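Lipoprotein (Bacillus anthracis, PDB 4JG9) is of unknown function but is probably a lipoprotein anchored to the bacterial membrane by a lipid at its mature N terminus. Local coordinates at residues A[113-125]-A[144-157]. Sequence-based numbering, arbitrary orientation.
Sequences SVTPTPLLFQQES and PLTMSLPSSGLWVL
Leu-119 reaches across to segment 144-157 with both branches. Its CG lies between the backbone N and the carbonyl carbon (chi1 42°), a torsion that turns the isobutyl group toward segment 144-157, where CD1 lies alongside Met-147, 4.0 Å from its CG, while CD2 meets Leu-149 CD1 at 3.8 Å and, more loosely, Leu-157 CD1. Leu-119 runs side by side with both Met-147 (a selenomethionine) and Leu-149, all pointing the same way, into an interior that Ile-106 and Ala-108 of strand 102-110 also line. From there Leu-149 CD1 continues onto one face of the Trp-155 indole, 3.7 Å above the plane and offset toward the rim. Thr-117 CG2 approaches Trp-155 CZ3 obliquely (3.9 Å), and the indole NE1 bonds Ser-151 O, nearly in the ring plane, which restrains the ring's rotation. Strand 142-147 is an outermost strand of one antiparallel sheet, bonded to strand 88-94, whereas strands 117-118 and 153-161 both pair with 102-110 in a second; the contact thus joins two sheets of an all-beta fold. Past Leu-119, hydrogen bonds join the apolar packing, in which Leu-120 CD2 crosses over Leu-145 CB. Phe-121 N donates to Thr-146 O almost straight (3.0 Å, 176°), and its ring, which Lys-87 meets in a cation-pi contact, meets Ser-148 CB obliquely, level with CD1 and CE1. Gln-122, bent at chi2, brings OE1 back to Thr-146 N (3.1 Å), the donor tilted only 15° from the amide's carbonyl plane; NE2 of the same amide lies 3.6 Å from Leu-145 CD2. Thr-117 OG1 finds its strongest partner in Asn-40 N of the second subunit.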
ATOM      1  N   SER A 113      -1.303   7.178 -15.376  1.00 52.20           N
ATOM      2  CA  SER A 113      -0.501   7.051 -14.169  1.00 50.78           C
ATOM      3  C   SER A 113       0.472   5.871 -14.255  1.00 53.71           C
ATOM      4  O   SER A 113       0.181   4.861 -14.905  1.00 52.20           O
ATOM      5  CB  SER A 113      -1.425   6.884 -12.958  1.00 49.40           C
ATOM      6  OG  SER A 113      -0.698   6.606 -11.779  1.00 55.07           O
ATOM      7  N   VAL A 114       1.631   6.009 -13.617  1.00 52.73           N
ATOM      8  CA  VAL A 114       2.566   4.893 -13.475  1.00 51.90           C
ATOM      9  C   VAL A 114       2.665   4.532 -11.996  1.00 55.16           C
ATOM     10  O   VAL A 114       3.566   3.815 -11.570  1.00 62.02           O
ATOM     11  CB  VAL A 114       3.966   5.232 -14.042  1.00 50.77           C
ATOM     12  CG1 VAL A 114       3.896   5.429 -15.544  1.00 47.69           C
ATOM     13  CG2 VAL A 114       4.541   6.464 -13.349  1.00 46.53           C
ATOM     14  N   THR A 115       1.731   5.054 -11.214  1.00 56.17           N
ATOM     15  CA  THR A 115       1.755   4.885  -9.768  1.00 56.45           C
ATOM     16  C   THR A 115       0.664   3.910  -9.317  1.00 53.72           C
ATOM     17  O   THR A 115      -0.501   4.278  -9.230  1.00 56.41           O
ATOM     18  CB  THR A 115       1.520   6.220  -9.074  1.00 59.03           C
ATOM     19  OG1 THR A 115       2.339   7.216  -9.686  1.00 68.77           O
ATOM     20  CG2 THR A 115       1.866   6.117  -7.626  1.00 56.61           C
ATOM     21  N   PRO A 116       1.047   2.664  -9.013  1.00 45.65           N
ATOM     22  CA  PRO A 116       0.057   1.660  -8.614  1.00 42.93           C
ATOM     23  C   PRO A 116      -0.463   1.924  -7.210  1.00 44.69           C
ATOM     24  O   PRO A 116       0.207   2.562  -6.403  1.00 48.77           O
ATOM     25  CB  PRO A 116       0.849   0.353  -8.641  1.00 40.22           C
ATOM     26  CG  PRO A 116       2.268   0.779  -8.380  1.00 41.11           C
ATOM     27  CD  PRO A 116       2.416   2.118  -9.059  1.00 42.20           C
ATOM     28  N   THR A 117      -1.678   1.486  -6.942  1.00 40.37           N
ATOM     29  CA  THR A 117      -2.264   1.668  -5.637  1.00 36.12           C
ATOM     30  C   THR A 117      -3.169   0.505  -5.324  1.00 38.54           C
ATOM     31  O   THR A 117      -3.698  -0.136  -6.218  1.00 38.13           O
ATOM     32  CB  THR A 117      -3.062   2.981  -5.556  1.00 46.38           C
ATOM     33  OG1 THR A 117      -3.462   3.222  -4.207  1.00 44.23           O
ATOM     34  CG2 THR A 117      -4.283   2.914  -6.429  1.00 39.32           C
ATOM     35  N   PRO A 118      -3.322   0.220  -4.044  1.00 36.97           N
ATOM     36  CA  PRO A 118      -4.256  -0.803  -3.595  1.00 32.58           C
ATOM     37  C   PRO A 118      -5.629  -0.187  -3.445  1.00 38.77           C
ATOM     38  O   PRO A 118      -5.723   0.996  -3.164  1.00 37.99           O
ATOM     39  CB  PRO A 118      -3.707  -1.194  -2.229  1.00 35.97           C
ATOM     40  CG  PRO A 118      -2.975   0.004  -1.763  1.00 31.50           C
ATOM     41  CD  PRO A 118      -2.367   0.590  -2.994  1.00 35.36           C
ATOM     42  N   LEU A 119      -6.681  -0.964  -3.626  1.00 38.92           N
ATOM     43  CA  LEU A 119      -7.969  -0.452  -3.352  1.00 43.82           C
ATOM     44  C   LEU A 119      -8.700  -1.275  -2.329  1.00 39.72           C
ATOM     45  O   LEU A 119      -9.858  -0.982  -2.111  1.00 43.75           O
ATOM     46  CB  LEU A 119      -8.793  -0.272  -4.628  1.00 47.40           C
ATOM     47  CG  LEU A 119      -8.758  -1.344  -5.708  1.00 49.20           C
ATOM     48  CD1 LEU A 119      -9.370  -2.640  -5.216  1.00 47.85           C
ATOM     49  CD2 LEU A 119      -9.497  -0.845  -6.930  1.00 49.39           C
ATOM     50  N   LEU A 120      -8.147  -2.276  -1.690  1.00 35.21           N
ATOM     51  CA  LEU A 120      -9.017  -2.958  -0.748  1.00 36.84           C
ATOM     52  C   LEU A 120      -9.080  -2.289   0.627  1.00 42.97           C
ATOM     53  O   LEU A 120      -8.066  -1.943   1.205  1.00 43.73           O
ATOM     54  CB  LEU A 120      -8.681  -4.439  -0.655  1.00 33.86           C
ATOM     55  CG  LEU A 120      -8.953  -5.238  -1.920  1.00 36.37           C
ATOM     56  CD1 LEU A 120      -8.289  -6.596  -1.836  1.00 36.64           C
ATOM     57  CD2 LEU A 120     -10.442  -5.378  -2.158  1.00 38.41           C
ATOM     58  N   PHE A 121     -10.296  -2.110   1.131  1.00 45.21           N
ATOM     59  CA  PHE A 121     -10.537  -1.585   2.464  1.00 37.37           C
ATOM     60  C   PHE A 121     -11.454  -2.589   3.119  1.00 39.53           C
ATOM     61  O   PHE A 121     -12.659  -2.424   3.144  1.00 45.42           O
ATOM     62  CB  PHE A 121     -11.203  -0.217   2.423  1.00 34.67           C
ATOM     63  CG  PHE A 121     -10.258   0.907   2.141  1.00 38.22           C
ATOM     64  CD1 PHE A 121     -10.122   1.407   0.867  1.00 35.65           C
ATOM     65  CD2 PHE A 121      -9.508   1.463   3.151  1.00 39.27           C
ATOM     66  CE1 PHE A 121      -9.257   2.441   0.604  1.00 38.34           C
ATOM     67  CE2 PHE A 121      -8.640   2.500   2.898  1.00 37.32           C
ATOM     68  CZ  PHE A 121      -8.513   2.989   1.621  1.00 38.72           C
ATOM     69  N   GLN A 122     -10.859  -3.651   3.631  1.00 39.59           N
ATOM     70  CA  GLN A 122     -11.598  -4.792   4.122  1.00 39.04           C
ATOM     71  C   GLN A 122     -12.004  -4.653   5.594  1.00 38.50           C
ATOM     72  O   GLN A 122     -11.203  -4.261   6.447  1.00 42.21           O
ATOM     73  CB  GLN A 122     -10.751  -6.057   3.933  1.00 43.27           C
ATOM     74  CG  GLN A 122     -10.578  -6.479   2.474  1.00 51.52           C
ATOM     75  CD  GLN A 122     -11.918  -6.865   1.802  1.00 58.35           C
ATOM     76  OE1 GLN A 122     -12.718  -5.998   1.439  1.00 56.40           O
ATOM     77  NE2 GLN A 122     -12.153  -8.169   1.639  1.00 57.76           N
ATOM     78  N   GLN A 123     -13.262  -4.977   5.866  1.00 39.17           N
ATOM     79  CA  GLN A 123     -13.776  -5.136   7.219  1.00 37.95           C
ATOM     80  C   GLN A 123     -13.514  -3.893   8.082  1.00 43.13           C
ATOM     81  O   GLN A 123     -12.995  -3.992   9.203  1.00 36.89           O
ATOM     82  CB  GLN A 123     -13.180  -6.396   7.849  1.00 41.61           C
ATOM     83  CG  GLN A 123     -13.878  -6.873   9.124  1.00 53.97           C
ATOM     84  CD  GLN A 123     -13.202  -8.095   9.727  1.00 60.11           C
ATOM     85  OE1 GLN A 123     -13.514  -9.234   9.349  1.00 60.46           O
ATOM     86  NE2 GLN A 123     -12.261  -7.867  10.668  1.00 53.30           N
ATOM     87  N   GLU A 124     -13.852  -2.729   7.526  1.00 43.21           N
ATOM     88  CA  GLU A 124     -13.730  -1.451   8.224  1.00 43.25           C
ATOM     89  C   GLU A 124     -12.277  -1.077   8.492  1.00 44.97           C
ATOM     90  O   GLU A 124     -12.004  -0.253   9.355  1.00 48.56           O
ATOM     91  CB  GLU A 124     -14.532  -1.443   9.529  1.00 42.06           C
ATOM     92  CG  GLU A 124     -16.019  -1.664   9.336  1.00 50.92           C
ATOM     93  CD  GLU A 124     -16.681  -0.507   8.606  1.00 63.58           C
ATOM     94  OE1 GLU A 124     -16.389   0.666   8.942  1.00 66.44           O
ATOM     95  OE2 GLU A 124     -17.489  -0.769   7.688  1.00 68.84           O
ATOM     96  N   SER A 125     -11.345  -1.685   7.765  1.00 43.73           N
ATOM     97  CA  SER A 125      -9.943  -1.326   7.930  1.00 46.70           C
ATOM     98  C   SER A 125      -9.685   0.119   7.549  1.00 45.69           C
ATOM     99  O   SER A 125     -10.332   0.670   6.649  1.00 46.53           O
ATOM    100  CB  SER A 125      -9.058  -2.195   7.052  1.00 49.32           C
ATOM    101  OG  SER A 125      -7.732  -1.702   7.083  1.00 55.33           O
ATOM    102  N   PRO A 144     -17.549 -10.866  -1.619  1.00 43.76           N
ATOM    103  CA  PRO A 144     -17.757  -9.422  -1.471  1.00 46.00           C
ATOM    104  C   PRO A 144     -16.471  -8.699  -1.124  1.00 49.53           C
ATOM    105  O   PRO A 144     -15.754  -9.132  -0.239  1.00 53.20           O
ATOM    106  CB  PRO A 144     -18.746  -9.317  -0.311  1.00 40.92           C
ATOM    107  CG  PRO A 144     -18.739 -10.636   0.361  1.00 40.89           C
ATOM    108  CD  PRO A 144     -17.871 -11.603  -0.392  1.00 39.23           C
ATOM    109  N   LEU A 145     -16.169  -7.639  -1.862  1.00 48.83           N
ATOM    110  CA  LEU A 145     -14.974  -6.848  -1.632  1.00 41.51           C
ATOM    111  C   LEU A 145     -15.338  -5.379  -1.490  1.00 40.61           C
ATOM    112  O   LEU A 145     -16.074  -4.818  -2.316  1.00 44.94           O
ATOM    113  CB  LEU A 145     -14.008  -7.005  -2.803  1.00 42.16           C
ATOM    114  CG  LEU A 145     -13.494  -8.420  -3.058  1.00 44.00           C
ATOM    115  CD1 LEU A 145     -12.575  -8.432  -4.276  1.00 42.05           C
ATOM    116  CD2 LEU A 145     -12.779  -8.934  -1.828  1.00 40.63           C
ATOM    117  N   THR A 146     -14.818  -4.744  -0.452  1.00 33.80           N
ATOM    118  CA  THR A 146     -15.062  -3.323  -0.264  1.00 37.20           C
ATOM    119  C   THR A 146     -13.918  -2.531  -0.884  1.00 45.32           C
ATOM    120  O   THR A 146     -12.741  -2.717  -0.532  1.00 45.50           O
ATOM    121  CB  THR A 146     -15.237  -2.975   1.222  1.00 38.06           C
ATOM    122  OG1 THR A 146     -16.324  -3.741   1.757  1.00 45.25           O
ATOM    123  CG2 THR A 146     -15.549  -1.500   1.402  1.00 35.97           C
HETATM  124  N   MSE A 147     -14.268  -1.650  -1.816  1.00 47.16           N
HETATM  125  CA  MSE A 147     -13.264  -0.928  -2.585  1.00 45.20           C
HETATM  126  C   MSE A 147     -13.448   0.566  -2.496  1.00 41.70           C
HETATM  127  O   MSE A 147     -14.542   1.048  -2.201  1.00 43.47           O
HETATM  128  CB  MSE A 147     -13.345  -1.326  -4.057  1.00 48.92           C
HETATM  129  CG  MSE A 147     -13.311  -2.815  -4.309  1.00 57.45           C
HETATM  130 SE   MSE A 147     -13.289  -3.255  -6.220  1.00 82.48          SE
HETATM  131  CE  MSE A 147     -15.057  -2.839  -6.631  1.00 35.46           C
ATOM    132  N   SER A 148     -12.380   1.297  -2.800  1.00 43.81           N
ATOM    133  CA  SER A 148     -12.445   2.742  -2.905  1.00 42.90           C
ATOM    134  C   SER A 148     -11.359   3.233  -3.861  1.00 44.23           C
ATOM    135  O   SER A 148     -10.221   2.777  -3.782  1.00 43.47           O
ATOM    136  CB  SER A 148     -12.280   3.379  -1.521  1.00 42.80           C
ATOM    137  OG  SER A 148     -12.540   4.777  -1.573  1.00 45.17           O
ATOM    138  N   LEU A 149     -11.723   4.132  -4.774  1.00 43.30           N
ATOM    139  CA  LEU A 149     -10.774   4.778  -5.683  1.00 42.00           C
ATOM    140  C   LEU A 149     -10.637   6.251  -5.312  1.00 44.66           C
ATOM    141  O   LEU A 149     -11.636   6.922  -5.038  1.00 46.03           O
ATOM    142  CB  LEU A 149     -11.232   4.674  -7.139  1.00 51.76           C
ATOM    143  CG  LEU A 149     -10.992   3.376  -7.923  1.00 56.20           C
ATOM    144  CD1 LEU A 149      -9.589   2.867  -7.631  1.00 56.85           C
ATOM    145  CD2 LEU A 149     -12.045   2.329  -7.616  1.00 54.23           C
ATOM    146  N   PRO A 150      -9.398   6.760  -5.296  1.00 45.79           N
ATOM    147  CA  PRO A 150      -9.119   8.115  -4.805  1.00 46.98           C
ATOM    148  C   PRO A 150      -9.636   9.256  -5.673  1.00 49.69           C
ATOM    149  O   PRO A 150      -9.816  10.349  -5.144  1.00 53.13           O
ATOM    150  CB  PRO A 150      -7.585   8.165  -4.742  1.00 47.99           C
ATOM    151  CG  PRO A 150      -7.121   7.098  -5.672  1.00 47.87           C
ATOM    152  CD  PRO A 150      -8.170   6.021  -5.635  1.00 46.09           C
ATOM    153  N   SER A 151      -9.873   9.036  -6.962  1.00 50.98           N
ATOM    154  CA  SER A 151     -10.364  10.134  -7.792  1.00 48.29           C
ATOM    155  C   SER A 151     -11.155   9.601  -8.967  1.00 49.96           C
ATOM    156  O   SER A 151     -11.012   8.437  -9.333  1.00 53.16           O
ATOM    157  CB  SER A 151      -9.214  11.020  -8.285  1.00 48.74           C
ATOM    158  OG  SER A 151      -8.450  10.366  -9.284  1.00 48.90           O
ATOM    159  N   SER A 152     -11.985  10.459  -9.556  1.00 51.58           N
ATOM    160  CA  SER A 152     -12.856  10.052 -10.650  1.00 51.34           C
ATOM    161  C   SER A 152     -12.105   9.963 -11.971  1.00 53.45           C
ATOM    162  O   SER A 152     -11.221  10.773 -12.251  1.00 56.60           O
ATOM    163  CB  SER A 152     -14.018  11.027 -10.798  1.00 46.64           C
ATOM    164  OG  SER A 152     -13.566  12.271 -11.298  1.00 53.62           O
ATOM    165  N   GLY A 153     -12.493   8.988 -12.788  1.00 48.43           N
ATOM    166  CA  GLY A 153     -11.872   8.766 -14.078  1.00 41.39           C
ATOM    167  C   GLY A 153     -11.797   7.282 -14.369  1.00 47.01           C
ATOM    168  O   GLY A 153     -12.404   6.476 -13.668  1.00 46.06           O
ATOM    169  N   LEU A 154     -11.021   6.914 -15.384  1.00 48.37           N
ATOM    170  CA  LEU A 154     -10.833   5.511 -15.718  1.00 45.27           C
ATOM    171  C   LEU A 154      -9.654   4.931 -14.930  1.00 47.64           C
ATOM    172  O   LEU A 154      -8.611   5.583 -14.739  1.00 47.98           O
ATOM    173  CB  LEU A 154     -10.610   5.344 -17.223  1.00 44.57           C
ATOM    174  CG  LEU A 154     -11.763   5.757 -18.162  1.00 47.99           C
ATOM    175  CD1 LEU A 154     -11.348   5.719 -19.623  1.00 42.78           C
ATOM    176  CD2 LEU A 154     -12.955   4.849 -17.949  1.00 45.22           C
ATOM    177  N   TRP A 155      -9.857   3.709 -14.449  1.00 44.61           N
ATOM    178  CA  TRP A 155      -8.873   2.967 -13.683  1.00 41.55           C
ATOM    179  C   TRP A 155      -8.785   1.574 -14.267  1.00 45.09           C
ATOM    180  O   TRP A 155      -9.811   0.966 -14.574  1.00 49.16           O
ATOM    181  CB  TRP A 155      -9.309   2.854 -12.220  1.00 41.77           C
ATOM    182  CG  TRP A 155      -9.259   4.153 -11.469  1.00 41.93           C
ATOM    183  CD1 TRP A 155     -10.205   5.137 -11.471  1.00 44.48           C
ATOM    184  CD2 TRP A 155      -8.205   4.610 -10.605  1.00 37.63           C
ATOM    185  NE1 TRP A 155      -9.802   6.180 -10.665  1.00 47.34           N
ATOM    186  CE2 TRP A 155      -8.579   5.879 -10.124  1.00 42.88           C
ATOM    187  CE3 TRP A 155      -6.981   4.066 -10.198  1.00 42.74           C
ATOM    188  CZ2 TRP A 155      -7.776   6.614  -9.248  1.00 48.93           C
ATOM    189  CZ3 TRP A 155      -6.176   4.799  -9.328  1.00 41.15           C
ATOM    190  CH2 TRP A 155      -6.575   6.057  -8.864  1.00 43.07           C
ATOM    191  N   VAL A 156      -7.568   1.065 -14.425  1.00 47.23           N
ATOM    192  CA  VAL A 156      -7.390  -0.328 -14.799  1.00 45.81           C
ATOM    193  C   VAL A 156      -7.184  -1.165 -13.540  1.00 46.58           C
ATOM    194  O   VAL A 156      -6.456  -0.766 -12.620  1.00 44.98           O
ATOM    195  CB  VAL A 156      -6.232  -0.538 -15.800  1.00 46.80           C
ATOM    196  CG1 VAL A 156      -4.890  -0.098 -15.193  1.00 47.98           C
ATOM    197  CG2 VAL A 156      -6.179  -2.007 -16.270  1.00 40.29           C
ATOM    198  N   LEU A 157      -7.847  -2.311 -13.488  1.00 46.91           N
ATOM    199  CA  LEU A 157      -7.718  -3.205 -12.351  1.00 45.74           C
ATOM    200  C   LEU A 157      -6.902  -4.436 -12.736  1.00 47.56           C
ATOM    201  O   LEU A 157      -7.385  -5.287 -13.480  1.00 50.43           O
ATOM    202  CB  LEU A 157      -9.104  -3.632 -11.891  1.00 43.09           C
ATOM    203  CG  LEU A 157      -9.795  -2.811 -10.806  1.00 45.38           C
ATOM    204  CD1 LEU A 157      -9.651  -1.340 -11.048  1.00 40.72           C
ATOM    205  CD2 LEU A 157     -11.271  -3.191 -10.752  1.00 45.41           C
TER